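Periplasmic sugar-binding domain protein (Pseudomonas fluorescens Pf-5, PDB 3H75) probably binds carbohydrate in the periplasm through a two-domain fold, as in the sugar-binding proteins that serve ABC transporters. Local coordinates at residues A[18-21]-A[22-26]; A[47-50]-A[51-54]; A[75-78]-A[79-82]; A[272-275]-A[276-280]. All blocks are in the same frame, centred on the assembly; numbering follows the deposited sequence.

Contact 1. Residues A[18-21]-A[22-26]; sequences FWVS and YSQFM. With SO4 (sulfate ion), chain B.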
ATOM      1  N   PHE A  18       3.364   0.789   8.429  1.00  6.24           N
ATOM      2  CA  PHE A  18       3.358   0.287   7.065  1.00  6.23           C
ATOM      3  C   PHE A  18       4.684   0.457   6.353  1.00  7.16           C
ATOM      4  O   PHE A  18       5.206  -0.488   5.762  1.00  6.46           O
ATOM      5  CB  PHE A  18       2.287   0.970   6.212  1.00  7.28           C
ATOM      6  CG  PHE A  18       2.390   0.623   4.750  1.00  7.05           C
ATOM      7  CD1 PHE A  18       1.972  -0.620   4.289  1.00  8.31           C
ATOM      8  CD2 PHE A  18       3.001   1.502   3.854  1.00  6.52           C
ATOM      9  CE1 PHE A  18       2.171  -0.992   2.960  1.00  7.31           C
ATOM     10  CE2 PHE A  18       3.206   1.143   2.523  1.00  6.51           C
ATOM     11  CZ  PHE A  18       2.793  -0.107   2.071  1.00  7.76           C
ATOM     12  N   TRP A  19       5.221   1.672   6.393  1.00  7.50           N
ATOM     13  CA  TRP A  19       6.462   1.940   5.701  1.00  7.43           C
ATOM     14  C   TRP A  19       7.668   1.234   6.302  1.00  7.14           C
ATOM     15  O   TRP A  19       8.624   0.933   5.591  1.00  7.36           O
ATOM     16  CB  TRP A  19       6.662   3.452   5.561  1.00  6.48           C
ATOM     17  CG  TRP A  19       5.846   3.974   4.406  1.00  6.65           C
ATOM     18  CD1 TRP A  19       4.787   4.844   4.456  1.00  7.08           C
ATOM     19  CD2 TRP A  19       5.997   3.605   3.030  1.00  6.61           C
ATOM     20  NE1 TRP A  19       4.272   5.030   3.190  1.00  7.88           N
ATOM     21  CE2 TRP A  19       4.996   4.281   2.300  1.00  6.01           C
ATOM     22  CE3 TRP A  19       6.884   2.765   2.344  1.00  6.81           C
ATOM     23  CZ2 TRP A  19       4.858   4.140   0.912  1.00  8.17           C
ATOM     24  CZ3 TRP A  19       6.746   2.624   0.966  1.00  7.79           C
ATOM     25  CH2 TRP A  19       5.739   3.310   0.267  1.00  8.52           C
ATOM     26  N   VAL A  20       7.616   0.939   7.598  1.00  8.07           N
ATOM     27  CA  VAL A  20       8.706   0.206   8.226  1.00  9.47           C
ATOM     28  C   VAL A  20       8.606  -1.251   7.756  1.00  8.53           C
ATOM     29  O   VAL A  20       9.617  -1.891   7.467  1.00  8.71           O
ATOM     30  CB  VAL A  20       8.620   0.271   9.764  1.00  9.61           C
ATOM     31  CG1 VAL A  20       9.604  -0.718  10.387  1.00 10.37           C
ATOM     32  CG2 VAL A  20       8.931   1.691  10.237  1.00 11.13           C
ATOM     33  N   SER A  21       7.384  -1.774   7.662  1.00  8.27           N
ATOM     34  CA  SER A  21       7.199  -3.144   7.200  1.00  8.67           C
ATOM     35  C   SER A  21       7.654  -3.289   5.749  1.00  9.12           C
ATOM     36  O   SER A  21       8.212  -4.315   5.359  1.00  8.19           O
ATOM     37  CB  SER A  21       5.731  -3.558   7.337  1.00  8.59           C
ATOM     38  OG  SER A  21       5.390  -3.686   8.707  1.00  9.30           O
ATOM     39  N   TYR A  22       7.415  -2.247   4.959  1.00  7.93           N
ATOM     40  CA  TYR A  22       7.805  -2.226   3.553  1.00  6.50           C
ATOM     41  C   TYR A  22       9.335  -2.305   3.514  1.00  7.61           C
ATOM     42  O   TYR A  22       9.908  -3.082   2.750  1.00  7.00           O
ATOM     43  CB  TYR A  22       7.318  -0.919   2.922  1.00  7.33           C
ATOM     44  CG  TYR A  22       7.343  -0.853   1.410  1.00  7.20           C
ATOM     45  CD1 TYR A  22       6.181  -1.054   0.663  1.00  8.83           C
ATOM     46  CD2 TYR A  22       8.510  -0.507   0.727  1.00  7.94           C
ATOM     47  CE1 TYR A  22       6.174  -0.899  -0.725  1.00  9.33           C
ATOM     48  CE2 TYR A  22       8.515  -0.353  -0.661  1.00  7.62           C
ATOM     49  CZ  TYR A  22       7.344  -0.542  -1.379  1.00 10.97           C
ATOM     50  OH  TYR A  22       7.326  -0.323  -2.734  1.00 10.66           O
ATOM     51  N   SER A  23       9.984  -1.500   4.353  1.00  7.17           N
ATOM     52  CA  SER A  23      11.442  -1.479   4.432  1.00  8.18           C
ATOM     53  C   SER A  23      12.026  -2.806   4.898  1.00  9.21           C
ATOM     54  O   SER A  23      12.990  -3.307   4.317  1.00  9.74           O
ATOM     55  CB  SER A  23      11.907  -0.373   5.386  1.00  8.70           C
ATOM     56  OG  SER A  23      11.647   0.907   4.848  1.00  7.96           O
ATOM     57  N   GLN A  24      11.443  -3.378   5.948  1.00  9.04           N
ATOM     58  CA  GLN A  24      11.943  -4.637   6.481  1.00  9.88           C
ATOM     59  C   GLN A  24      11.856  -5.765   5.464  1.00  9.14           C
ATOM     60  O   GLN A  24      12.755  -6.609   5.392  1.00  9.51           O
ATOM     61  CB  GLN A  24      11.186  -5.021   7.756  1.00 11.33           C
ATOM     62  CG  GLN A  24      11.354  -4.014   8.885  1.00 17.50           C
ATOM     63  CD  GLN A  24      12.809  -3.771   9.241  1.00 23.51           C
ATOM     64  OE1 GLN A  24      13.502  -4.672   9.710  1.00 26.27           O
ATOM     65  NE2 GLN A  24      13.281  -2.547   9.014  1.00 25.90           N
ATOM     66  N   PHE A  25      10.786  -5.785   4.673  1.00  7.02           N
ATOM     67  CA  PHE A  25      10.628  -6.821   3.660  1.00  8.84           C
ATOM     68  C   PHE A  25      11.723  -6.642   2.603  1.00  9.97           C
ATOM     69  O   PHE A  25      12.320  -7.618   2.146  1.00 10.81           O
ATOM     70  CB  PHE A  25       9.242  -6.734   3.007  1.00  7.91           C
ATOM     71  CG  PHE A  25       8.866  -7.961   2.217  1.00  9.82           C
ATOM     72  CD1 PHE A  25       8.555  -9.150   2.869  1.00 11.72           C
ATOM     73  CD2 PHE A  25       8.839  -7.935   0.824  1.00  9.02           C
ATOM     74  CE1 PHE A  25       8.221 -10.304   2.143  1.00 10.71           C
ATOM     75  CE2 PHE A  25       8.508  -9.082   0.090  1.00 10.68           C
ATOM     76  CZ  PHE A  25       8.198 -10.267   0.755  1.00  9.71           C
HETATM   77  N   MSE A  26      11.990  -5.393   2.228  1.00 10.81           N
HETATM   78  CA  MSE A  26      13.027  -5.106   1.244  1.00 11.17           C
HETATM   79  C   MSE A  26      14.400  -5.517   1.760  1.00 10.96           C
HETATM   80  O   MSE A  26      15.202  -6.080   1.018  1.00 13.25           O
HETATM   81  CB  MSE A  26      13.075  -3.613   0.913  1.00 11.49           C
HETATM   82  CG  MSE A  26      11.916  -3.093   0.096  1.00 11.43           C
HETATM   83 SE   MSE A  26      12.131  -1.195  -0.276  1.00 17.66          SE
HETATM   84  CE  MSE A  26      13.531  -1.312  -1.603  1.00 11.07           C
TER
HETATM   85  S   SO4 B 400       1.759   7.086   0.679  1.00 13.24           S
HETATM   86  O1  SO4 B 400       0.663   6.520  -0.135  1.00 12.62           O
HETATM   87  O2  SO4 B 400       1.895   6.298   1.912  1.00 10.26           O
HETATM   88  O3  SO4 B 400       2.999   7.007  -0.107  1.00 11.85           O
HETATM   89  O4  SO4 B 400       1.444   8.493   1.010  1.00 11.55           O
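W19 and Y22, three residues apart on one helix, meet edge to face. The evidence is a 54° angle between the six-membered indole ring and the phenol ring, with W19 CZ3 poised over the centre of the Y22 face. CZ3 is 3.6 Å from Y22 CG and stays close to every carbon of that ring. The two side chains run alongside each other, pointing the same way, and two different first torsions bring CZ3 over the Y22 ring: W19 CG is anti to the carbonyl carbon (chi1 -80°), whereas Y22 CG is anti to the backbone N. F18 completes an aromatic cluster. Its CZ touches Y22 CD1 at 3.8 Å with the rings oblique, and its CE2 sits over one face of the indole.

On its pyrrole side W19 uses its one N-H: NE1 donates to O2 of a sulfate at 3.0 Å with an angle of 158°, the oxygen lying in the plane of the indole at its edge. R44 is hydrogen-bonded to the same ion, which probably came from the crystallisation liquor. Farther round the helix V20 CG1 packs on Q24 CG at 4.0 Å.

Y22 OH is anchored by a hydrogen bond to N93; S23 OG is bonded to Y41 and S21 OG to D311. The F18 ring stacks on H262, just beyond strand 257-260 of the other sheet, so this end of helix 17-33 faces the second domain, while W19, Y22 and S23 pack down onto strands 5-10, 36-41 and 88-93.

Contact 2. Residues A[47-50]-A[51-54]; sequences QNTL and QQAR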
ATOM      1  N   GLN A  47       9.265  17.081   0.385  1.00 12.72           N
ATOM      2  CA  GLN A  47      10.387  17.920   0.010  1.00 12.69           C
ATOM      3  C   GLN A  47      11.709  17.275   0.417  1.00 11.37           C
ATOM      4  O   GLN A  47      12.744  17.530  -0.199  1.00 11.67           O
ATOM      5  CB  GLN A  47      10.246  19.309   0.632  1.00 15.64           C
ATOM      6  CG  GLN A  47       9.130  20.132  -0.001  1.00 21.59           C
ATOM      7  CD  GLN A  47       9.308  20.294  -1.504  1.00 23.56           C
ATOM      8  OE1 GLN A  47      10.355  20.738  -1.973  1.00 25.73           O
ATOM      9  NE2 GLN A  47       8.279  19.935  -2.264  1.00 25.90           N
ATOM     10  N   ASN A  48      11.683  16.428   1.445  1.00  9.45           N
ATOM     11  CA  ASN A  48      12.910  15.761   1.860  1.00  8.73           C
ATOM     12  C   ASN A  48      13.317  14.715   0.829  1.00  8.93           C
ATOM     13  O   ASN A  48      14.500  14.478   0.611  1.00  9.08           O
ATOM     14  CB  ASN A  48      12.743  15.102   3.229  1.00  9.09           C
ATOM     15  CG  ASN A  48      12.612  16.113   4.344  1.00 11.15           C
ATOM     16  OD1 ASN A  48      13.088  17.247   4.232  1.00 10.14           O
ATOM     17  ND2 ASN A  48      11.979  15.706   5.438  1.00  9.05           N
ATOM     18  N   THR A  49      12.329  14.083   0.205  1.00  8.51           N
ATOM     19  CA  THR A  49      12.603  13.079  -0.817  1.00  9.70           C
ATOM     20  C   THR A  49      13.287  13.760  -1.999  1.00 10.88           C
ATOM     21  O   THR A  49      14.263  13.252  -2.548  1.00 12.24           O
ATOM     22  CB  THR A  49      11.297  12.413  -1.296  1.00  9.78           C
ATOM     23  OG1 THR A  49      10.687  11.720  -0.196  1.00  9.13           O
ATOM     24  CG2 THR A  49      11.574  11.420  -2.425  1.00  8.05           C
ATOM     25  N   LEU A  50      12.774  14.926  -2.375  1.00 11.28           N
ATOM     26  CA  LEU A  50      13.346  15.669  -3.488  1.00 12.37           C
ATOM     27  C   LEU A  50      14.781  16.075  -3.181  1.00 12.03           C
ATOM     28  O   LEU A  50      15.665  15.927  -4.021  1.00 11.36           O
ATOM     29  CB  LEU A  50      12.507  16.915  -3.777  1.00 12.62           C
ATOM     30  CG  LEU A  50      13.020  17.846  -4.879  1.00 15.01           C
ATOM     31  CD1 LEU A  50      13.045  17.118  -6.218  1.00 16.41           C
ATOM     32  CD2 LEU A  50      12.107  19.060  -4.957  1.00 17.01           C
ATOM     33  N   GLN A  51      15.016  16.576  -1.973  1.00 11.69           N
ATOM     34  CA  GLN A  51      16.355  17.003  -1.591  1.00 13.69           C
ATOM     35  C   GLN A  51      17.319  15.825  -1.527  1.00 13.23           C
ATOM     36  O   GLN A  51      18.482  15.955  -1.897  1.00 12.93           O
ATOM     37  CB  GLN A  51      16.317  17.724  -0.244  1.00 15.82           C
ATOM     38  CG  GLN A  51      17.482  18.678  -0.021  1.00 19.26           C
ATOM     39  CD  GLN A  51      17.587  19.728  -1.112  1.00 20.85           C
ATOM     40  OE1 GLN A  51      16.583  20.306  -1.528  1.00 22.93           O
ATOM     41  NE2 GLN A  51      18.807  19.988  -1.573  1.00 20.51           N
ATOM     42  N   GLN A  52      16.834  14.677  -1.057  1.00 11.27           N
ATOM     43  CA  GLN A  52      17.665  13.481  -0.971  1.00 10.17           C
ATOM     44  C   GLN A  52      18.100  13.049  -2.367  1.00 10.30           C
ATOM     45  O   GLN A  52      19.249  12.671  -2.569  1.00 11.27           O
ATOM     46  CB  GLN A  52      16.902  12.346  -0.279  1.00 10.07           C
ATOM     47  CG  GLN A  52      16.717  12.592   1.216  1.00  7.60           C
ATOM     48  CD  GLN A  52      15.646  11.714   1.825  1.00  8.58           C
ATOM     49  OE1 GLN A  52      14.863  11.089   1.112  1.00 10.04           O
ATOM     50  NE2 GLN A  52      15.598  11.670   3.150  1.00  8.63           N
ATOM     51  N   ALA A  53      17.183  13.117  -3.327  1.00  9.43           N
ATOM     52  CA  ALA A  53      17.504  12.747  -4.702  1.00 11.03           C
ATOM     53  C   ALA A  53      18.439  13.791  -5.318  1.00 12.24           C
ATOM     54  O   ALA A  53      19.444  13.448  -5.933  1.00 12.64           O
ATOM     55  CB  ALA A  53      16.222  12.637  -5.528  1.00 10.57           C
ATOM     56  N   ARG A  54      18.102  15.065  -5.144  1.00 14.24           N
ATOM     57  CA  ARG A  54      18.915  16.145  -5.692  1.00 16.94           C
ATOM     58  C   ARG A  54      20.373  16.002  -5.272  1.00 16.92           C
ATOM     59  O   ARG A  54      21.280  16.085  -6.102  1.00 17.09           O
ATOM     60  CB  ARG A  54      18.375  17.506  -5.234  1.00 18.90           C
ATOM     61  CG  ARG A  54      19.115  18.696  -5.837  1.00 24.63           C
ATOM     62  CD  ARG A  54      18.455  20.027  -5.484  1.00 27.67           C
ATOM     63  NE  ARG A  54      17.043  20.057  -5.860  1.00 31.69           N
ATOM     64  CZ  ARG A  54      16.298  21.158  -5.897  1.00 34.81           C
ATOM     65  NH1 ARG A  54      16.827  22.335  -5.585  1.00 35.82           N
ATOM     66  NH2 ARG A  54      15.018  21.083  -6.244  1.00 34.73           N
TER
HETATM   67  O   HOH W   1      12.427   9.824   0.969  1.00  7.15           O
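T49 and Q52 are joined through a water: it lies 2.8 Å from T49 OG1 and 2.7 Å from Q52 OE1, to which it can donate. At the other end of the same amide, Q52 NE2 donates to the carbonyl O of Y41, and together the two bonds fix which way the amide is turned. Q52 reaches this place with CG anti to its carbonyl carbon (chi1 -71°) and an extended chain, and its CG rests 3.0 Å from N48 O. That carbonyl is itself satisfied by Q52 N at 2.9 Å, one of four backbone bonds in the stretch; the shortest runs from R54 N to L50 O at 2.8 Å. A leucine in place of Q52 would probably take from Y41 O the donor that NE2 provides and break the water link to T49.

Two more side-chain amides have partners: N48 ND2 at A42 O and Q51 NE2 at E55. L50 and R54 meet without a polar bond, L50 CD2 lying 3.8 Å from R54 NH2 at an oblique approach to the guanidinium.

Helix 46-58 lies on the sheet through T49, Q52 and A53, which touch L9 of strand 5-10, and beside helix 74-82 through L50 and A53.

Contact 3. Residues A[75-78]-A[79-82]; sequences APQI and LRLS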
ATOM      1  N   ALA A  75       8.033  13.432  -7.937  1.00 17.63           N
ATOM      2  CA  ALA A  75       8.549  12.456  -8.890  1.00 17.97           C
ATOM      3  C   ALA A  75       8.995  13.087 -10.212  1.00 18.19           C
ATOM      4  O   ALA A  75      10.069  12.769 -10.719  1.00 17.24           O
ATOM      5  CB  ALA A  75       7.503  11.371  -9.148  1.00 18.27           C
ATOM      6  N   PRO A  76       8.172  13.978 -10.793  1.00 18.59           N
ATOM      7  CA  PRO A  76       8.570  14.605 -12.060  1.00 19.02           C
ATOM      8  C   PRO A  76       9.885  15.374 -11.941  1.00 19.41           C
ATOM      9  O   PRO A  76      10.729  15.317 -12.836  1.00 18.98           O
ATOM     10  CB  PRO A  76       7.393  15.525 -12.373  1.00 19.17           C
ATOM     11  CG  PRO A  76       6.231  14.784 -11.788  1.00 20.22           C
ATOM     12  CD  PRO A  76       6.784  14.337 -10.450  1.00 19.80           C
ATOM     13  N   GLN A  77      10.057  16.091 -10.833  1.00 19.28           N
ATOM     14  CA  GLN A  77      11.275  16.865 -10.624  1.00 20.20           C
ATOM     15  C   GLN A  77      12.485  15.946 -10.502  1.00 19.80           C
ATOM     16  O   GLN A  77      13.560  16.253 -11.014  1.00 19.59           O
ATOM     17  CB  GLN A  77      11.148  17.742  -9.374  1.00 22.80           C
ATOM     18  CG  GLN A  77       9.932  18.657  -9.381  1.00 26.19           C
ATOM     19  CD  GLN A  77      10.004  19.743  -8.323  1.00 29.41           C
ATOM     20  OE1 GLN A  77       8.992  20.348  -7.964  1.00 34.58           O
ATOM     21  NE2 GLN A  77      11.208  20.006  -7.827  1.00 31.36           N
ATOM     22  N   ILE A  78      12.314  14.814  -9.828  1.00 18.68           N
ATOM     23  CA  ILE A  78      13.413  13.870  -9.675  1.00 18.67           C
ATOM     24  C   ILE A  78      13.776  13.253 -11.025  1.00 20.11           C
ATOM     25  O   ILE A  78      14.945  12.992 -11.303  1.00 19.96           O
ATOM     26  CB  ILE A  78      13.051  12.761  -8.660  1.00 18.19           C
ATOM     27  CG1 ILE A  78      12.947  13.375  -7.261  1.00 18.28           C
ATOM     28  CG2 ILE A  78      14.097  11.648  -8.694  1.00 18.04           C
ATOM     29  CD1 ILE A  78      12.590  12.385  -6.159  1.00 16.26           C
ATOM     30  N   LEU A  79      12.772  13.026 -11.866  1.00 21.70           N
ATOM     31  CA  LEU A  79      13.014  12.459 -13.189  1.00 23.09           C
ATOM     32  C   LEU A  79      13.873  13.414 -14.016  1.00 24.27           C
ATOM     33  O   LEU A  79      14.816  12.993 -14.685  1.00 24.05           O
ATOM     34  CB  LEU A  79      11.689  12.198 -13.905  1.00 24.59           C
ATOM     35  CG  LEU A  79      10.864  11.029 -13.363  1.00 26.80           C
ATOM     36  CD1 LEU A  79       9.483  11.024 -14.002  1.00 28.00           C
ATOM     37  CD2 LEU A  79      11.598   9.724 -13.644  1.00 27.97           C
ATOM     38  N   ARG A  80      13.547  14.701 -13.961  1.00 25.25           N
ATOM     39  CA  ARG A  80      14.300  15.702 -14.707  1.00 26.57           C
ATOM     40  C   ARG A  80      15.711  15.883 -14.155  1.00 27.08           C
ATOM     41  O   ARG A  80      16.654  16.113 -14.911  1.00 27.03           O
ATOM     42  CB  ARG A  80      13.567  17.047 -14.694  1.00 28.28           C
ATOM     43  CG  ARG A  80      12.269  17.058 -15.493  1.00 31.27           C
ATOM     44  CD  ARG A  80      11.764  18.483 -15.723  1.00 33.64           C
ATOM     45  NE  ARG A  80      11.286  19.122 -14.499  1.00 35.44           N
ATOM     46  CZ  ARG A  80      10.161  18.790 -13.871  1.00 35.96           C
ATOM     47  NH1 ARG A  80       9.390  17.822 -14.348  1.00 37.78           N
ATOM     48  NH2 ARG A  80       9.804  19.432 -12.768  1.00 37.22           N
ATOM     49  N   LEU A  81      15.854  15.778 -12.838  1.00 26.80           N
ATOM     50  CA  LEU A  81      17.158  15.936 -12.203  1.00 26.99           C
ATOM     51  C   LEU A  81      18.076  14.744 -12.445  1.00 26.49           C
ATOM     52  O   LEU A  81      19.299  14.889 -12.449  1.00 25.40           O
ATOM     53  CB  LEU A  81      16.989  16.158 -10.696  1.00 27.99           C
ATOM     54  CG  LEU A  81      16.712  17.588 -10.214  1.00 29.35           C
ATOM     55  CD1 LEU A  81      15.583  18.213 -11.016  1.00 31.16           C
ATOM     56  CD2 LEU A  81      16.374  17.567  -8.733  1.00 29.86           C
ATOM     57  N   SER A  82      17.485  13.572 -12.661  1.00 25.90           N
ATOM     58  CA  SER A  82      18.248  12.348 -12.888  1.00 26.43           C
ATOM     59  C   SER A  82      18.921  12.299 -14.257  1.00 27.26           C
ATOM     60  O   SER A  82      19.859  11.533 -14.466  1.00 26.59           O
ATOM     61  CB  SER A  82      17.335  11.129 -12.751  1.00 26.72           C
ATOM     62  OG  SER A  82      16.398  11.088 -13.815  1.00 27.35           O
TER
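R80 swings back over the turn formed by P76 and Q77 through two torsions: CG is anti to the carbonyl carbon (chi1 -69°), and the chain bends at chi3 (-70°). The result is a guanidinium laid against the backbone, with Q77 CA and P76 O over one of its faces. Its nitrogens divide the aliphatic contacts, NH1 lying 3.6 Å from P76 CB and NH2 3.5 Å from Q77 CG. The Q77 side chain passes across R80 at a slant, the amide and guanidinium planes 39° apart. P76 O receives its hydrogen bond from the backbone, R80 N at 3.1 Å; NH1 comes nearly as close but is badly angled for a bond, so within this turn the guanidinium meets P76 and Q77 by packing.

On another side of the helix L79 CG sits 3.3 Å from A75 O, the carbonyl to which L79 N donates. S82 supplies two donors: its N bonds to I78 O at 2.9 Å, and its OG turns back to L79 O at 2.6 Å. The L81 side chain packs on F57 of helix 46-58; an alanine here would probably open a gap against F57 and weaken the seam between the two helices.

I78 packs on L66 and L68 of strand 65-69, and L79 on L89 of strand 88-93. These contacts place the turn in the helix of a beta-alpha-beta crossover, the repeating unit of a Rossmann-like parallel sheet, with R80 on the exposed side.

Contact 4. Residues A[272-275]-A[276-280]; sequences ALHD and DALGL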
ATOM      1  N   ALA A 272      13.331  -7.819  -9.227  1.00 12.87           N
ATOM      2  CA  ALA A 272      13.344  -7.324 -10.599  1.00 13.64           C
ATOM      3  C   ALA A 272      14.617  -6.535 -10.908  1.00 14.28           C
ATOM      4  O   ALA A 272      15.211  -6.701 -11.980  1.00 15.38           O
ATOM      5  CB  ALA A 272      12.113  -6.458 -10.858  1.00 12.96           C
ATOM      6  N   LEU A 273      15.041  -5.679  -9.981  1.00 13.92           N
ATOM      7  CA  LEU A 273      16.248  -4.888 -10.201  1.00 13.64           C
ATOM      8  C   LEU A 273      17.475  -5.784 -10.186  1.00 14.54           C
ATOM      9  O   LEU A 273      18.416  -5.575 -10.953  1.00 14.39           O
ATOM     10  CB  LEU A 273      16.376  -3.786  -9.147  1.00 13.59           C
ATOM     11  CG  LEU A 273      15.283  -2.717  -9.239  1.00 11.20           C
ATOM     12  CD1 LEU A 273      15.554  -1.620  -8.220  1.00 12.76           C
ATOM     13  CD2 LEU A 273      15.237  -2.138 -10.644  1.00 13.45           C
ATOM     14  N   HIS A 274      17.467  -6.776  -9.305  1.00 15.84           N
ATOM     15  CA  HIS A 274      18.567  -7.728  -9.217  1.00 17.49           C
ATOM     16  C   HIS A 274      18.740  -8.385 -10.582  1.00 18.16           C
ATOM     17  O   HIS A 274      19.856  -8.519 -11.088  1.00 18.14           O
ATOM     18  CB  HIS A 274      18.247  -8.781  -8.149  1.00 18.43           C
ATOM     19  CG  HIS A 274      19.109 -10.003  -8.213  1.00 21.22           C
ATOM     20  ND1 HIS A 274      18.889 -11.024  -9.110  1.00 20.86           N
ATOM     21  CD2 HIS A 274      20.182 -10.378  -7.473  1.00 21.30           C
ATOM     22  CE1 HIS A 274      19.784 -11.979  -8.920  1.00 20.98           C
ATOM     23  NE2 HIS A 274      20.579 -11.611  -7.933  1.00 22.74           N
ATOM     24  N   ASP A 275      17.625  -8.780 -11.184  1.00 17.84           N
ATOM     25  CA  ASP A 275      17.663  -9.424 -12.488  1.00 17.98           C
ATOM     26  C   ASP A 275      18.038  -8.451 -13.597  1.00 18.21           C
ATOM     27  O   ASP A 275      18.739  -8.823 -14.535  1.00 18.25           O
ATOM     28  CB  ASP A 275      16.317 -10.090 -12.787  1.00 18.15           C
ATOM     29  CG  ASP A 275      16.108 -11.360 -11.980  1.00 17.50           C
ATOM     30  OD1 ASP A 275      17.011 -11.725 -11.198  1.00 19.50           O
ATOM     31  OD2 ASP A 275      15.044 -11.997 -12.128  1.00 16.91           O
ATOM     32  N   ASP A 276      17.589  -7.204 -13.494  1.00 15.81           N
ATOM     33  CA  ASP A 276      17.931  -6.220 -14.516  1.00 16.74           C
ATOM     34  C   ASP A 276      19.443  -6.037 -14.581  1.00 15.85           C
ATOM     35  O   ASP A 276      20.019  -5.928 -15.665  1.00 15.39           O
ATOM     36  CB  ASP A 276      17.292  -4.865 -14.220  1.00 16.59           C
ATOM     37  CG  ASP A 276      17.684  -3.809 -15.239  1.00 17.57           C
ATOM     38  OD1 ASP A 276      17.192  -3.871 -16.384  1.00 19.03           O
ATOM     39  OD2 ASP A 276      18.502  -2.927 -14.902  1.00 15.05           O
ATOM     40  N   ALA A 277      20.081  -5.999 -13.414  1.00 15.82           N
ATOM     41  CA  ALA A 277      21.524  -5.821 -13.337  1.00 17.37           C
ATOM     42  C   ALA A 277      22.246  -6.999 -13.976  1.00 18.91           C
ATOM     43  O   ALA A 277      23.368  -6.858 -14.454  1.00 18.45           O
ATOM     44  CB  ALA A 277      21.960  -5.666 -11.883  1.00 19.20           C
ATOM     45  N   LEU A 278      21.597  -8.158 -13.984  1.00 19.79           N
ATOM     46  CA  LEU A 278      22.188  -9.354 -14.573  1.00 21.35           C
ATOM     47  C   LEU A 278      21.898  -9.448 -16.063  1.00 21.67           C
ATOM     48  O   LEU A 278      22.361 -10.372 -16.735  1.00 21.27           O
ATOM     49  CB  LEU A 278      21.666 -10.608 -13.865  1.00 22.44           C
ATOM     50  CG  LEU A 278      22.153 -10.810 -12.429  1.00 23.60           C
ATOM     51  CD1 LEU A 278      21.458 -12.007 -11.810  1.00 26.39           C
ATOM     52  CD2 LEU A 278      23.663 -11.010 -12.431  1.00 25.99           C
ATOM     53  N   GLY A 279      21.138  -8.486 -16.580  1.00 21.81           N
ATOM     54  CA  GLY A 279      20.803  -8.491 -17.992  1.00 23.91           C
ATOM     55  C   GLY A 279      19.568  -9.322 -18.290  1.00 25.83           C
ATOM     56  O   GLY A 279      19.180  -9.474 -19.447  1.00 25.90           O
ATOM     57  N   LEU A 280      18.954  -9.861 -17.239  1.00 27.37           N
ATOM     58  CA  LEU A 280      17.750 -10.676 -17.375  1.00 29.50           C
ATOM     59  C   LEU A 280      16.535  -9.762 -17.354  1.00 30.96           C
ATOM     60  O   LEU A 280      15.747  -9.783 -16.408  1.00 31.46           O
ATOM     61  CB  LEU A 280      17.657 -11.673 -16.220  1.00 29.76           C
ATOM     62  CG  LEU A 280      18.763 -12.727 -16.137  1.00 31.02           C
ATOM     63  CD1 LEU A 280      18.669 -13.469 -14.815  1.00 31.24           C
ATOM     64  CD2 LEU A 280      18.638 -13.685 -17.308  1.00 30.90           C
TER
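D275 O is gripped by two backbone donors from the residues that follow: L280 N at 2.9 Å, and L278 N at 3.0 Å in a bond that is weak by its angle. The bond from L280 reaches back five residues, and inside it G279 N donates to D276 O, also at 2.9 Å. G279 carries a positive phi of 86°, a conformation in which a side chain would collide with the L278 carbonyl oxygen. L280 then folds back so that its CB lies 4.0 Å from D275 CB, an apolar touch across the reversal.

The D275 carboxylate has several partners of its own. H274 ND1 donates to D275 OD1 at 2.9 Å with an angle of 159°; the oxygen lies in the imidazole plane and is met on its anti side, 23° out of the carboxylate plane. OD1 is also hydrogen-bonded to S323, while OD2 takes up Y333 OH and A324 N, a set of partners that would probably steady its negative charge near the carboxyl end of a helix. L278 comes up to the histidine obliquely, its CD1 3.3 Å from H274 CE1, a tight approach made as the two side chains cross.

D276 turns elsewhere, its OD2 forming a salt bridge with K88 and a hydrogen bond with Y65, which tie this end of helix 265-277 to the neighbouring parallel sheet. The paired 6-to-1 and 5-to-2 backbone bonds around a glycine in the left-handed helical conformation are those of a Schellman motif, here ending helix 265-277 and turning the chain away from it.

All four contacts surround the six-stranded parallel sheet of one domain. Contacts 1, 2 and 3 follow in chain order on helices 17-33, 46-58 and 74-82; contact 4, on helix 265-277, comes only after the chain has built the second domain and returned. Contacts 2 and 3, with centres about 10 Å apart, touch directly: L50 CD2 packs against Q77 NE2 at 3.2 Å and A53 CB against I78 CD1 at 3.7 Å, so their helices pack as neighbours. Contact 1 lies about 20 Å from contact 2 and about 22 Å from contact 4, between centres, touching neither. A single folded domain thus draws on distant parts of the chain, with contact 1 reaching toward the second domain through F18.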